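Local coordinates for methylmalonate-semialdehyde dehydrogenase (Oceanimonas doudoroffii, PDB 4ZZ7), which catalyses the NAD-dependent, acylating oxidation of methylmalonate semialdehyde, as a tetrameric member of the aldehyde dehydrogenase family, at residues A[22-34]-A[358-370]. Numbering follows the deposited sequence.
Sequences SQNVFNPATGEIG and VPNHENGFFVGGT
F365 lays its ring against the turn that links strand 22-27 to strand 32-38. CD2 of the ring meets CB of P28 at 3.5 Å, P28 O lies over one face, and CZ approaches CA of G31. CD2 of F26 comes in at the ring's edge, 4.1 Å from CZ of F365, the two phenylalanine side chains crossing at about a right angle. CG of F365 lies roughly anti to the carbonyl carbon, on the side of the backbone N (chi1 -33°), which swings the ring over P28. Separately, F365 N donates to P28 O (2.8 Å), a nearly straight bond of 169° at the hydrogen. Proline's restricted phi suits the first of the helical residues 28-30, while its CA and CB pack against CD2 and CE2 of the ring. Replacing F365 by alanine would leave that backbone bond possible, but is likely to open a gap beside P28, G31 and F26. A29 is small enough to let the chains close in: its CB lies 4.0 Å from CZ of F366, and its carbonyl O sits at the edge of that ring, also taking a CA-H...O contact from G364. G364 must lack a side chain, since a CB would run into the carbonyls of P28 and A29. T30 adds its backbone, with CA beside CG of E362. Helix 329-344 also packs on F365 through R329 and Q332. The whole is a beta hairpin closed by backbone bonds of N27 with E32 and G31 in a G1 beta bulge, where the positive phi of G31 (87°) would jam a side chain against the preceding carbonyl O; inside it, N27 OD1 accepts from A29 N in an Asx turn. The hairpin docks on the loop before strand 370-373, joining the N-terminal sheet to the sheet that includes that strand in the aldehyde dehydrogenase fold.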
ATOM      1  N   SER A  22     -27.747  -7.199 -40.223  1.00 35.20           N
ATOM      2  CA  SER A  22     -26.289  -7.298 -40.342  1.00 36.85           C
ATOM      3  C   SER A  22     -25.632  -6.101 -41.008  1.00 36.00           C
ATOM      4  O   SER A  22     -26.294  -5.215 -41.566  1.00 35.46           O
ATOM      5  CB  SER A  22     -25.891  -8.579 -41.085  1.00 37.92           C
ATOM      6  OG  SER A  22     -25.726  -8.327 -42.467  1.00 40.76           O
ATOM      7  N   GLN A  23     -24.307  -6.113 -40.963  1.00 35.24           N
ATOM      8  CA  GLN A  23     -23.518  -4.979 -41.396  1.00 34.79           C
ATOM      9  C   GLN A  23     -22.177  -5.399 -42.000  1.00 32.08           C
ATOM     10  O   GLN A  23     -21.570  -6.394 -41.616  1.00 29.35           O
ATOM     11  CB  GLN A  23     -23.308  -4.040 -40.214  1.00 35.91           C
ATOM     12  CG  GLN A  23     -22.668  -2.728 -40.613  1.00 39.07           C
ATOM     13  CD  GLN A  23     -22.590  -1.759 -39.464  1.00 40.80           C
ATOM     14  OE1 GLN A  23     -23.476  -1.733 -38.612  1.00 43.79           O
ATOM     15  NE2 GLN A  23     -21.540  -0.952 -39.430  1.00 40.40           N
ATOM     16  N   ASN A  24     -21.717  -4.615 -42.956  1.00 31.59           N
ATOM     17  CA  ASN A  24     -20.512  -4.963 -43.669  1.00 33.19           C
ATOM     18  C   ASN A  24     -19.339  -4.639 -42.805  1.00 31.26           C
ATOM     19  O   ASN A  24     -19.311  -3.586 -42.206  1.00 32.49           O
ATOM     20  CB  ASN A  24     -20.376  -4.163 -44.981  1.00 35.15           C
ATOM     21  CG  ASN A  24     -21.529  -4.390 -45.945  1.00 35.21           C
ATOM     22  OD1 ASN A  24     -22.207  -5.416 -45.901  1.00 35.75           O
ATOM     23  ND2 ASN A  24     -21.758  -3.421 -46.814  1.00 34.88           N
ATOM     24  N   VAL A  25     -18.368  -5.533 -42.753  1.00 30.75           N
ATOM     25  CA  VAL A  25     -17.032  -5.156 -42.325  1.00 31.70           C
ATOM     26  C   VAL A  25     -16.172  -5.164 -43.578  1.00 32.30           C
ATOM     27  O   VAL A  25     -16.281  -6.070 -44.409  1.00 32.56           O
ATOM     28  CB  VAL A  25     -16.458  -6.067 -41.202  1.00 33.38           C
ATOM     29  CG1 VAL A  25     -17.568  -6.441 -40.217  1.00 33.37           C
ATOM     30  CG2 VAL A  25     -15.744  -7.319 -41.741  1.00 34.14           C
ATOM     31  N   PHE A  26     -15.322  -4.151 -43.699  1.00 33.04           N
ATOM     32  CA  PHE A  26     -14.502  -3.943 -44.881  1.00 32.24           C
ATOM     33  C   PHE A  26     -13.080  -4.446 -44.674  1.00 31.11           C
ATOM     34  O   PHE A  26     -12.636  -4.629 -43.553  1.00 31.02           O
ATOM     35  CB  PHE A  26     -14.451  -2.450 -45.188  1.00 33.97           C
ATOM     36  CG  PHE A  26     -15.739  -1.894 -45.697  1.00 36.21           C
ATOM     37  CD1 PHE A  26     -16.768  -1.563 -44.821  1.00 36.95           C
ATOM     38  CD2 PHE A  26     -15.919  -1.684 -47.057  1.00 37.90           C
ATOM     39  CE1 PHE A  26     -17.960  -1.042 -45.294  1.00 39.17           C
ATOM     40  CE2 PHE A  26     -17.105  -1.165 -47.536  1.00 40.52           C
ATOM     41  CZ  PHE A  26     -18.134  -0.845 -46.654  1.00 40.58           C
ATOM     42  N   ASN A  27     -12.385  -4.687 -45.776  1.00 30.81           N
ATOM     43  CA  ASN A  27     -10.935  -4.635 -45.795  1.00 30.44           C
ATOM     44  C   ASN A  27     -10.583  -3.189 -46.211  1.00 29.77           C
ATOM     45  O   ASN A  27     -10.776  -2.826 -47.368  1.00 28.46           O
ATOM     46  CB  ASN A  27     -10.375  -5.657 -46.789  1.00 29.80           C
ATOM     47  CG  ASN A  27      -8.854  -5.709 -46.785  1.00 29.73           C
ATOM     48  OD1 ASN A  27      -8.158  -4.754 -46.395  1.00 28.64           O
ATOM     49  ND2 ASN A  27      -8.327  -6.826 -47.232  1.00 30.45           N
ATOM     50  N   PRO A  28     -10.093  -2.361 -45.275  1.00 30.34           N
ATOM     51  CA  PRO A  28      -9.876  -0.935 -45.591  1.00 31.33           C
ATOM     52  C   PRO A  28      -8.706  -0.631 -46.528  1.00 33.54           C
ATOM     53  O   PRO A  28      -8.625   0.500 -47.032  1.00 34.45           O
ATOM     54  CB  PRO A  28      -9.640  -0.299 -44.221  1.00 31.10           C
ATOM     55  CG  PRO A  28      -9.094  -1.409 -43.389  1.00 31.37           C
ATOM     56  CD  PRO A  28      -9.754  -2.670 -43.875  1.00 30.68           C
ATOM     57  N   ALA A  29      -7.814  -1.612 -46.743  1.00 34.86           N
ATOM     58  CA  ALA A  29      -6.741  -1.520 -47.769  1.00 34.55           C
ATOM     59  C   ALA A  29      -7.293  -1.533 -49.200  1.00 34.89           C
ATOM     60  O   ALA A  29      -6.986  -0.646 -49.988  1.00 35.64           O
ATOM     61  CB  ALA A  29      -5.738  -2.653 -47.605  1.00 33.51           C
ATOM     62  N   THR A  30      -8.107  -2.541 -49.513  1.00 33.75           N
ATOM     63  CA  THR A  30      -8.727  -2.692 -50.827  1.00 32.76           C
ATOM     64  C   THR A  30     -10.022  -1.881 -50.970  1.00 34.16           C
ATOM     65  O   THR A  30     -10.367  -1.438 -52.068  1.00 37.24           O
ATOM     66  CB  THR A  30      -9.057  -4.154 -51.096  1.00 31.81           C
ATOM     67  OG1 THR A  30     -10.048  -4.590 -50.170  1.00 32.56           O
ATOM     68  CG2 THR A  30      -7.826  -5.028 -50.936  1.00 31.48           C
ATOM     69  N   GLY A  31     -10.733  -1.680 -49.866  1.00 33.52           N
ATOM     70  CA  GLY A  31     -12.031  -0.998 -49.893  1.00 34.40           C
ATOM     71  C   GLY A  31     -13.209  -1.926 -50.178  1.00 36.71           C
ATOM     72  O   GLY A  31     -14.334  -1.458 -50.372  1.00 35.96           O
ATOM     73  N   GLU A  32     -12.958  -3.238 -50.158  1.00 40.49           N
ATOM     74  CA  GLU A  32     -13.955  -4.270 -50.495  1.00 44.08           C
ATOM     75  C   GLU A  32     -14.587  -4.905 -49.244  1.00 41.08           C
ATOM     76  O   GLU A  32     -13.941  -5.063 -48.212  1.00 41.00           O
ATOM     77  CB  GLU A  32     -13.311  -5.360 -51.377  1.00 48.13           C
ATOM     78  CG  GLU A  32     -12.852  -4.857 -52.749  1.00 52.16           C
ATOM     79  CD  GLU A  32     -11.986  -5.852 -53.514  1.00 57.78           C
ATOM     80  OE1 GLU A  32     -11.404  -5.452 -54.548  1.00 61.52           O
ATOM     81  OE2 GLU A  32     -11.862  -7.023 -53.095  1.00 61.27           O
ATOM     82  N   ILE A  33     -15.855  -5.280 -49.357  1.00 38.66           N
ATOM     83  CA  ILE A  33     -16.580  -5.915 -48.263  1.00 35.66           C
ATOM     84  C   ILE A  33     -16.032  -7.307 -48.026  1.00 35.22           C
ATOM     85  O   ILE A  33     -16.178  -8.189 -48.860  1.00 37.34           O
ATOM     86  CB  ILE A  33     -18.081  -6.028 -48.577  1.00 34.82           C
ATOM     87  CG1 ILE A  33     -18.724  -4.639 -48.582  1.00 33.70           C
ATOM     88  CG2 ILE A  33     -18.784  -6.932 -47.571  1.00 34.85           C
ATOM     89  CD1 ILE A  33     -20.104  -4.625 -49.196  1.00 32.59           C
ATOM     90  N   GLY A  34     -15.421  -7.503 -46.874  1.00 35.52           N
ATOM     91  CA  GLY A  34     -14.869  -8.798 -46.499  1.00 36.58           C
ATOM     92  C   GLY A  34     -15.908  -9.722 -45.904  1.00 36.40           C
ATOM     93  O   GLY A  34     -16.145 -10.802 -46.425  1.00 38.60           O
ATOM     94  N   VAL A 358      -0.252   6.249 -53.359  1.00 81.51           N
ATOM     95  CA  VAL A 358       0.926   5.441 -53.152  1.00 81.26           C
ATOM     96  C   VAL A 358       0.591   3.997 -53.536  1.00 76.30           C
ATOM     97  O   VAL A 358       1.382   3.372 -54.229  1.00 83.72           O
ATOM     98  CB  VAL A 358       1.462   5.552 -51.699  1.00 85.97           C
ATOM     99  CG1 VAL A 358       2.410   4.398 -51.376  1.00 84.16           C
ATOM    100  CG2 VAL A 358       2.120   6.912 -51.465  1.00 85.52           C
ATOM    101  N   PRO A 359      -0.560   3.451 -53.070  1.00 66.87           N
ATOM    102  CA  PRO A 359      -0.974   2.172 -53.650  1.00 61.77           C
ATOM    103  C   PRO A 359      -1.525   2.447 -55.017  1.00 59.12           C
ATOM    104  O   PRO A 359      -2.197   3.471 -55.129  1.00 64.40           O
ATOM    105  CB  PRO A 359      -2.099   1.718 -52.735  1.00 64.64           C
ATOM    106  CG  PRO A 359      -1.962   2.517 -51.483  1.00 64.04           C
ATOM    107  CD  PRO A 359      -1.411   3.821 -51.922  1.00 64.38           C
ATOM    108  N   ASN A 360      -1.332   1.634 -56.065  1.00 57.35           N
ATOM    109  CA  ASN A 360      -0.830   0.247 -56.145  1.00 50.54           C
ATOM    110  C   ASN A 360      -1.883  -0.773 -55.860  1.00 51.45           C
ATOM    111  O   ASN A 360      -1.789  -1.545 -54.922  1.00 54.09           O
ATOM    112  CB  ASN A 360       0.429  -0.005 -55.367  1.00 48.02           C
ATOM    113  CG  ASN A 360       1.501   0.960 -55.739  1.00 44.93           C
ATOM    114  OD1 ASN A 360       1.402   1.609 -56.748  1.00 43.45           O
ATOM    115  ND2 ASN A 360       2.516   1.075 -54.924  1.00 48.38           N
ATOM    116  N   HIS A 361      -2.879  -0.781 -56.738  1.00 52.65           N
ATOM    117  CA  HIS A 361      -4.024  -1.673 -56.642  1.00 53.80           C
ATOM    118  C   HIS A 361      -4.741  -1.463 -55.348  1.00 52.24           C
ATOM    119  O   HIS A 361      -5.242  -2.433 -54.768  1.00 55.87           O
ATOM    120  CB  HIS A 361      -3.584  -3.125 -56.776  1.00 56.67           C
ATOM    121  CG  HIS A 361      -2.429  -3.264 -57.680  1.00 58.42           C
ATOM    122  ND1 HIS A 361      -1.169  -3.568 -57.225  1.00 58.44           N
ATOM    123  CD2 HIS A 361      -2.310  -2.981 -58.995  1.00 60.90           C
ATOM    124  CE1 HIS A 361      -0.331  -3.536 -58.243  1.00 63.80           C
ATOM    125  NE2 HIS A 361      -0.999  -3.184 -59.328  1.00 64.77           N
ATOM    126  N   GLU A 362      -4.799  -0.203 -54.896  1.00 46.54           N
ATOM    127  CA  GLU A 362      -5.628   0.114 -53.753  1.00 43.28           C
ATOM    128  C   GLU A 362      -6.271   1.515 -53.792  1.00 42.19           C
ATOM    129  O   GLU A 362      -5.612   2.494 -53.478  1.00 40.80           O
ATOM    130  CB  GLU A 362      -4.874  -0.183 -52.440  1.00 39.78           C
ATOM    131  CG  GLU A 362      -4.946  -1.647 -51.921  1.00 36.15           C
ATOM    132  CD  GLU A 362      -3.640  -2.417 -51.991  1.00 32.90           C
ATOM    133  OE1 GLU A 362      -3.635  -3.642 -51.827  1.00 29.65           O
ATOM    134  OE2 GLU A 362      -2.592  -1.801 -52.154  1.00 34.06           O
ATOM    135  N   ASN A 363      -7.557   1.557 -54.216  1.00 43.05           N
ATOM    136  CA  ASN A 363      -8.553   2.618 -53.884  1.00 39.80           C
ATOM    137  C   ASN A 363      -9.272   2.297 -52.545  1.00 39.70           C
ATOM    138  O   ASN A 363     -10.501   2.350 -52.438  1.00 37.23           O
ATOM    139  CB  ASN A 363      -9.608   2.764 -55.000  1.00 39.08           C
ATOM    140  CG  ASN A 363     -10.752   1.736 -54.897  1.00 37.75           C
ATOM    141  OD1 ASN A 363     -10.568   0.611 -54.432  1.00 36.74           O
ATOM    142  ND2 ASN A 363     -11.940   2.136 -55.318  1.00 36.94           N
ATOM    143  N   GLY A 364      -8.494   1.931 -51.535  1.00 38.03           N
ATOM    144  CA  GLY A 364      -8.999   1.782 -50.181  1.00 37.62           C
ATOM    145  C   GLY A 364      -8.788   3.092 -49.463  1.00 36.78           C
ATOM    146  O   GLY A 364      -8.477   4.106 -50.106  1.00 40.17           O
ATOM    147  N   PHE A 365      -8.911   3.079 -48.136  1.00 34.29           N
ATOM    148  CA  PHE A 365      -9.083   4.333 -47.363  1.00 32.53           C
ATOM    149  C   PHE A 365      -7.736   4.890 -46.862  1.00 31.31           C
ATOM    150  O   PHE A 365      -7.509   5.065 -45.669  1.00 31.04           O
ATOM    151  CB  PHE A 365     -10.125   4.157 -46.242  1.00 32.15           C
ATOM    152  CG  PHE A 365     -11.242   3.207 -46.600  1.00 31.38           C
ATOM    153  CD1 PHE A 365     -11.914   3.328 -47.803  1.00 29.79           C
ATOM    154  CD2 PHE A 365     -11.595   2.180 -45.748  1.00 30.85           C
ATOM    155  CE1 PHE A 365     -12.910   2.443 -48.146  1.00 29.55           C
ATOM    156  CE2 PHE A 365     -12.611   1.307 -46.084  1.00 30.97           C
ATOM    157  CZ  PHE A 365     -13.263   1.435 -47.288  1.00 29.78           C
ATOM    158  N   PHE A 366      -6.869   5.204 -47.823  1.00 29.50           N
ATOM    159  CA  PHE A 366      -5.487   5.569 -47.567  1.00 28.38           C
ATOM    160  C   PHE A 366      -5.275   7.067 -47.499  1.00 29.68           C
ATOM    161  O   PHE A 366      -5.697   7.799 -48.393  1.00 31.63           O
ATOM    162  CB  PHE A 366      -4.580   4.970 -48.650  1.00 26.97           C
ATOM    163  CG  PHE A 366      -4.278   3.517 -48.429  1.00 25.01           C
ATOM    164  CD1 PHE A 366      -3.375   3.132 -47.447  1.00 23.55           C
ATOM    165  CD2 PHE A 366      -4.915   2.533 -49.172  1.00 24.55           C
ATOM    166  CE1 PHE A 366      -3.106   1.801 -47.205  1.00 22.72           C
ATOM    167  CE2 PHE A 366      -4.644   1.192 -48.941  1.00 23.77           C
ATOM    168  CZ  PHE A 366      -3.743   0.825 -47.949  1.00 23.29           C
ATOM    169  N   VAL A 367      -4.608   7.507 -46.434  1.00 30.52           N
ATOM    170  CA  VAL A 367      -4.161   8.897 -46.287  1.00 30.73           C
ATOM    171  C   VAL A 367      -2.679   8.892 -45.916  1.00 31.49           C
ATOM    172  O   VAL A 367      -2.238   8.159 -45.026  1.00 30.00           O
ATOM    173  CB  VAL A 367      -4.936   9.664 -45.193  1.00 31.07           C
ATOM    174  CG1 VAL A 367      -4.423  11.098 -45.072  1.00 30.13           C
ATOM    175  CG2 VAL A 367      -6.441   9.655 -45.476  1.00 32.27           C
ATOM    176  N   GLY A 368      -1.912   9.722 -46.604  1.00 32.21           N
ATOM    177  CA  GLY A 368      -0.480   9.744 -46.398  1.00 31.83           C
ATOM    178  C   GLY A 368      -0.132  10.676 -45.273  1.00 31.31           C
ATOM    179  O   GLY A 368      -0.911  11.547 -44.915  1.00 32.80           O
ATOM    180  N   GLY A 369       1.060  10.511 -44.732  1.00 30.42           N
ATOM    181  CA  GLY A 369       1.508  11.339 -43.616  1.00 30.48           C
ATOM    182  C   GLY A 369       1.625  12.792 -44.038  1.00 30.87           C
ATOM    183  O   GLY A 369       2.363  13.103 -44.957  1.00 30.80           O
ATOM    184  N   THR A 370       0.885  13.673 -43.372  1.00 31.64           N
ATOM    185  CA  THR A 370       0.852  15.089 -43.721  1.00 31.52           C
ATOM    186  C   THR A 370       1.392  15.958 -42.585  1.00 29.82           C
ATOM    187  O   THR A 370       1.212  15.630 -41.422  1.00 27.86           O
ATOM    188  CB  THR A 370      -0.576  15.556 -44.115  1.00 32.04           C
ATOM    189  OG1 THR A 370      -1.243  16.115 -42.986  1.00 35.92           O
ATOM    190  CG2 THR A 370      -1.396  14.434 -44.661  1.00 30.72           C
TER